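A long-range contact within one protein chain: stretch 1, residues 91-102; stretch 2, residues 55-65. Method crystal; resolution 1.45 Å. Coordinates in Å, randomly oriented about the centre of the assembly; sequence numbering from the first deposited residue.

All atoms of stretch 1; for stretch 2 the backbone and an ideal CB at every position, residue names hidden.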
# COMPACT_ATOMS: atom_id res chain seq x y z
N ASP A 91 -8.89 3.43 -19.09
CA ASP A 91 -10.33 3.42 -18.79
C ASP A 91 -10.58 3.82 -17.31
O ASP A 91 -11.52 4.55 -16.98
CB ASP A 91 -11.01 2.08 -19.13
CG ASP A 91 -10.23 0.86 -18.66
OD1 ASP A 91 -8.98 0.78 -18.84
OD2 ASP A 91 -10.81 -0.12 -18.11
N TYR A 92 -9.72 3.35 -16.43
CA TYR A 92 -9.84 3.72 -15.04
C TYR A 92 -9.51 5.20 -14.82
O TYR A 92 -10.21 5.91 -14.09
CB TYR A 92 -8.95 2.84 -14.15
CG TYR A 92 -9.15 3.16 -12.70
CD1 TYR A 92 -10.22 2.64 -12.01
CD2 TYR A 92 -8.31 4.04 -12.04
CE1 TYR A 92 -10.42 2.95 -10.67
CE2 TYR A 92 -8.51 4.36 -10.72
CZ TYR A 92 -9.54 3.79 -10.05
OH TYR A 92 -9.75 4.12 -8.72
N LEU A 93 -8.43 5.66 -15.44
CA LEU A 93 -8.04 7.04 -15.31
C LEU A 93 -9.16 7.96 -15.79
O LEU A 93 -9.48 8.94 -15.15
CB LEU A 93 -6.75 7.32 -16.07
CG LEU A 93 -6.20 8.73 -15.93
CD1 LEU A 93 -5.91 9.10 -14.47
CD2 LEU A 93 -4.95 8.75 -16.78
N LYS A 94 -9.79 7.61 -16.91
CA LYS A 94 -10.90 8.43 -17.44
C LYS A 94 -12.06 8.50 -16.45
O LYS A 94 -12.63 9.57 -16.23
CB LYS A 94 -11.37 7.88 -18.78
CG LYS A 94 -12.43 8.72 -19.44
CD LYS A 94 -11.93 10.14 -19.66
CE LYS A 94 -12.76 10.90 -20.69
NZ LYS A 94 -12.22 10.70 -22.05
N TRP A 95 -12.39 7.37 -15.85
CA TRP A 95 -13.43 7.31 -14.85
C TRP A 95 -13.07 8.18 -13.64
O TRP A 95 -13.87 8.94 -13.17
CB TRP A 95 -13.65 5.85 -14.41
CG TRP A 95 -14.60 5.72 -13.26
CD1 TRP A 95 -15.96 5.74 -13.31
CD2 TRP A 95 -14.26 5.58 -11.88
NE1 TRP A 95 -16.49 5.62 -12.05
CE2 TRP A 95 -15.46 5.51 -11.15
CE3 TRP A 95 -13.05 5.50 -11.18
CZ2 TRP A 95 -15.48 5.38 -9.77
CZ3 TRP A 95 -13.09 5.36 -9.80
CH2 TRP A 95 -14.28 5.32 -9.12
N LEU A 96 -11.84 8.07 -13.17
CA LEU A 96 -11.43 8.86 -12.02
C LEU A 96 -11.52 10.36 -12.30
O LEU A 96 -11.94 11.14 -11.43
CB LEU A 96 -10.01 8.44 -11.62
CG LEU A 96 -9.29 9.26 -10.54
CD1 LEU A 96 -8.40 8.32 -9.75
CD2 LEU A 96 -8.49 10.41 -11.11
N ILE A 97 -11.12 10.78 -13.50
CA ILE A 97 -11.23 12.20 -13.88
C ILE A 97 -12.71 12.62 -13.95
O ILE A 97 -13.10 13.68 -13.46
CB ILE A 97 -10.52 12.42 -15.22
CG1 ILE A 97 -9.01 12.27 -15.05
CG2 ILE A 97 -10.85 13.82 -15.80
CD1 ILE A 97 -8.24 12.16 -16.36
N GLU A 98 -13.53 11.76 -14.51
CA GLU A 98 -14.97 12.05 -14.62
C GLU A 98 -15.60 12.24 -13.26
O GLU A 98 -16.48 13.08 -13.09
CB GLU A 98 -15.69 10.96 -15.40
CG GLU A 98 -15.36 11.04 -16.87
CD GLU A 98 -15.79 9.83 -17.66
OE1 GLU A 98 -15.60 9.86 -18.90
OE2 GLU A 98 -16.32 8.85 -17.07
N GLU A 99 -15.14 11.46 -12.28
CA GLU A 99 -15.77 11.45 -10.95
C GLU A 99 -15.22 12.49 -9.99
O GLU A 99 -15.74 12.64 -8.89
CB GLU A 99 -15.63 10.06 -10.33
CG GLU A 99 -16.35 8.94 -11.10
CD GLU A 99 -17.89 9.04 -11.14
OE1 GLU A 99 -18.47 8.16 -11.82
OE2 GLU A 99 -18.57 9.95 -10.56
N THR A 100 -14.20 13.24 -10.38
CA THR A 100 -13.64 14.24 -9.49
C THR A 100 -13.98 15.66 -9.98
O THR A 100 -14.27 15.86 -11.17
CB THR A 100 -12.13 14.05 -9.32
OG1 THR A 100 -11.49 13.78 -10.58
CG2 THR A 100 -11.88 12.80 -8.44
N LYS A 101 -13.90 16.62 -9.08
CA LYS A 101 -14.44 17.95 -9.29
C LYS A 101 -13.67 18.69 -10.37
O LYS A 101 -12.49 18.45 -10.61
CB LYS A 101 -14.47 18.76 -8.00
CG LYS A 101 -13.11 19.18 -7.51
CD LYS A 101 -13.19 19.97 -6.19
CE LYS A 101 -13.57 21.42 -6.38
NZ LYS A 101 -13.64 22.18 -5.07
N LYS A 102 -14.39 19.60 -11.03
CA LYS A 102 -13.82 20.36 -12.15
C LYS A 102 -13.94 21.85 -11.96
O LYS A 102 -13.45 22.35 -10.95
CB LYS A 102 -14.48 19.92 -13.46
CG LYS A 102 -14.13 18.50 -13.79
CD LYS A 102 -15.06 17.85 -14.79
CE LYS A 102 -14.67 16.39 -14.89
NZ LYS A 102 -15.19 15.67 -13.70
OXT LYS A 102 -14.50 22.50 -12.85
N UNK A 55 -6.70 6.51 -0.75
CA UNK A 55 -7.52 7.41 -1.56
C UNK A 55 -6.93 7.59 -2.94
O UNK A 55 -5.73 7.64 -3.09
CB UNK A 55 -7.67 8.77 -0.87
N UNK A 56 -7.80 7.71 -3.94
CA UNK A 56 -7.35 7.84 -5.34
C UNK A 56 -7.91 9.12 -5.90
O UNK A 56 -9.10 9.38 -5.82
CB UNK A 56 -7.78 6.64 -6.19
N UNK A 57 -7.04 9.97 -6.47
CA UNK A 57 -7.53 11.25 -7.03
C UNK A 57 -6.56 11.76 -8.11
O UNK A 57 -5.62 11.07 -8.47
CB UNK A 57 -7.69 12.30 -5.93
N UNK A 58 -6.85 12.95 -8.62
CA UNK A 58 -5.98 13.60 -9.59
C UNK A 58 -4.85 14.34 -8.93
O UNK A 58 -4.99 14.89 -7.86
CB UNK A 58 -6.78 14.56 -10.46
N UNK A 59 -3.73 14.42 -9.63
CA UNK A 59 -2.59 15.21 -9.14
C UNK A 59 -2.94 16.65 -8.79
O UNK A 59 -2.50 17.19 -7.78
CB UNK A 59 -1.48 15.21 -10.19
N UNK A 60 -3.72 17.30 -9.67
CA UNK A 60 -4.00 18.72 -9.50
C UNK A 60 -4.88 19.01 -8.28
O UNK A 60 -4.96 20.13 -7.85
CB UNK A 60 -4.67 19.27 -10.76
N UNK A 61 -5.51 17.97 -7.71
CA UNK A 61 -6.33 18.14 -6.52
C UNK A 61 -5.55 17.93 -5.19
O UNK A 61 -6.14 18.08 -4.13
CB UNK A 61 -7.51 17.16 -6.59
N UNK A 62 -4.27 17.62 -5.26
CA UNK A 62 -3.49 17.29 -4.05
C UNK A 62 -3.57 18.35 -2.96
O UNK A 62 -3.87 18.05 -1.83
CB UNK A 62 -2.02 17.08 -4.42
N UNK A 63 -3.27 19.61 -3.27
CA UNK A 63 -3.20 20.61 -2.22
C UNK A 63 -4.56 20.86 -1.57
O UNK A 63 -4.68 20.98 -0.37
CB UNK A 63 -2.64 21.92 -2.79
N UNK A 64 -5.60 20.90 -2.40
CA UNK A 64 -6.94 21.08 -1.88
C UNK A 64 -7.33 19.89 -1.02
O UNK A 64 -7.96 20.04 0.01
CB UNK A 64 -7.94 21.27 -3.02
N UNK A 65 -6.99 18.68 -1.47
CA UNK A 65 -7.36 17.48 -0.73
C UNK A 65 -6.61 17.42 0.60
O UNK A 65 -7.18 17.09 1.63
CB UNK A 65 -7.07 16.23 -1.56

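Stretch 2 passes from a strand (55-57) through a 3-10 turn (59-61) into a helix, and the strand lies almost at right angles, 86°, to the helix of stretch 1.

Position 55 has nothing of stretch 1 within 5.5 Å of its ideal CB, so the visible atoms set no preference; extended backbone angles merely allow most residue types. It is Leu 55, which makes no contact here.

Position 56 points toward stretch 1, its ideal CB 4.0 Å from Leu 96 CD1 and 4.1 Å from Tyr 92 OH. An aliphatic side chain would suit, as would a long one whose methylenes pass the tyrosine hydroxyl and whose polar end goes beyond it. The residue is Lys 56. Its CB lies 4.0 Å from Leu 96 CD1, and its CD comes within 3.2 Å of Tyr 92 OH. A water joins its NZ to Tyr 92 OH through weak hydrogen bonds, 3.4 Å from each of these two atoms.

At 57 the CB points away, 4.9 Å from Thr 100 CG2, so stretch 1 limits the choice little, and a small or branched residue would be among those that suit. Thr 57 fits: its OG1 approaches Thr 100 CG2 at 3.9 Å, a packing contact, and finds its hydrogen bond elsewhere in the structure. Leu 96 CD2 packs on the backbone, 3.8 Å from Thr 57 C.

Position 58 points sideways, its ideal CB 4.5 Å from Leu 96 CD2 and 4.8 Å from Thr 100 OG1. Past the methyl of Leu 96 and the hydroxyl of Thr 100 lies the carbonyl of Lys 101, an acceptor near the chain end. A long donor, lysine or arginine, would suit; glutamine might reach part of the way. Arg 58 covers both needs. Its CG packs 3.7 Å from Leu 96 CD2 and its CD 4.0 Å from Ile 97 CG1, while NH1 and NH2 both donate to Lys 101 O, at 2.8 and 2.9 Å. That oxygen lies near the guanidinium plane, where the N-H bonds point. NH1 also gives a weak bond to Thr 100 OG1 at 2.9 Å; this hydroxyl in turn donates to Leu 96 O at 2.8 Å.

Positions 59 and 60 have no stretch 1 atom near their CBs, and polar residues would be reasonable in such a turn. Glu 59 makes no contact with stretch 1. Asp 60 holds the arginine instead: Arg 58 NE donates to Asp 60 OD1 at 2.8 Å in a salt bridge, helping to fix the guanidinium.

Position 61 points toward Thr 100 and the methylenes of Lys 101, so a medium-sized aliphatic would suit. Leu 61 sets CD1 3.8 Å from Thr 100 CB and CD2 3.9 Å from Lys 101 CG.

Positions 62 and 63 lie out of reach, and the visible atoms do not choose among helix-compatible residues; they are Trp 62 and Glu 63.

Position 64 again points toward stretch 1, where the ammonium of Lys 101 invites a long acid. Glu 64, extended, brings OE1 2.8 Å from Lys 101 NZ in a salt bridge.

Position 65 is out of reach; Leu 65 faces other surroundings.

Stretch 2 (55-65) LKTREDLWEEL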
# COMPACT_ATOMS: atom_id res chain seq x y z
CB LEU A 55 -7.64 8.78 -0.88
CG LEU A 55 -7.84 8.79 0.65
CD1 LEU A 55 -7.88 10.19 1.16
CD2 LEU A 55 -9.12 8.04 1.02
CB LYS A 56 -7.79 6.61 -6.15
CG LYS A 56 -7.35 5.27 -5.51
CD LYS A 56 -8.00 4.01 -6.10
CE LYS A 56 -8.59 3.02 -5.03
NZ LYS A 56 -10.03 3.29 -4.50
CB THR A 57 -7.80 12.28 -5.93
OG1 THR A 57 -8.58 13.37 -6.48
CG2 THR A 57 -6.52 12.89 -5.39
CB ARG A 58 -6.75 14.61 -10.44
CG ARG A 58 -7.97 14.09 -11.15
CD ARG A 58 -8.43 15.02 -12.25
NE ARG A 58 -8.55 16.40 -11.82
CZ ARG A 58 -9.69 17.03 -11.58
NH1 ARG A 58 -10.86 16.37 -11.63
NH2 ARG A 58 -9.67 18.30 -11.21
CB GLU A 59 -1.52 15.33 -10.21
CG GLU A 59 -0.68 14.12 -10.41
CD GLU A 59 -1.28 13.14 -11.36
OE1 GLU A 59 -2.51 13.30 -11.65
OE2 GLU A 59 -0.51 12.28 -11.84
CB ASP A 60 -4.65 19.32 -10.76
CG ASP A 60 -6.00 18.74 -11.05
OD1 ASP A 60 -6.04 17.67 -11.68
OD2 ASP A 60 -7.03 19.29 -10.64
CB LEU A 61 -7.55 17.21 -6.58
CG LEU A 61 -8.58 17.53 -7.69
CD1 LEU A 61 -9.62 16.47 -7.76
CD2 LEU A 61 -9.23 18.83 -7.39
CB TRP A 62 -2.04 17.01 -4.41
CG TRP A 62 -1.09 17.04 -3.26
CD1 TRP A 62 -0.01 17.84 -3.13
CD2 TRP A 62 -1.11 16.21 -2.10
NE1 TRP A 62 0.65 17.58 -1.95
CE2 TRP A 62 -0.03 16.60 -1.28
CE3 TRP A 62 -1.97 15.21 -1.63
CZ2 TRP A 62 0.26 15.98 -0.06
CZ3 TRP A 62 -1.69 14.62 -0.39
CH2 TRP A 62 -0.59 15.00 0.37
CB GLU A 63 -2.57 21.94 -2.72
CG GLU A 63 -1.08 21.84 -3.04
CD GLU A 63 -0.20 21.44 -1.87
OE1 GLU A 63 -0.64 21.47 -0.69
OE2 GLU A 63 0.97 21.09 -2.14
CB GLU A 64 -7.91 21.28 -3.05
CG GLU A 64 -9.31 21.66 -2.63
CD GLU A 64 -10.22 22.03 -3.79
OE1 GLU A 64 -11.37 22.36 -3.48
OE2 GLU A 64 -9.80 21.94 -4.97
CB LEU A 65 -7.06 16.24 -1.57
CG LEU A 65 -7.23 14.89 -0.84
CD1 LEU A 65 -8.63 14.73 -0.32
CD2 LEU A 65 -6.83 13.75 -1.74
O HOH W 1 -10.44 1.18 -7.12
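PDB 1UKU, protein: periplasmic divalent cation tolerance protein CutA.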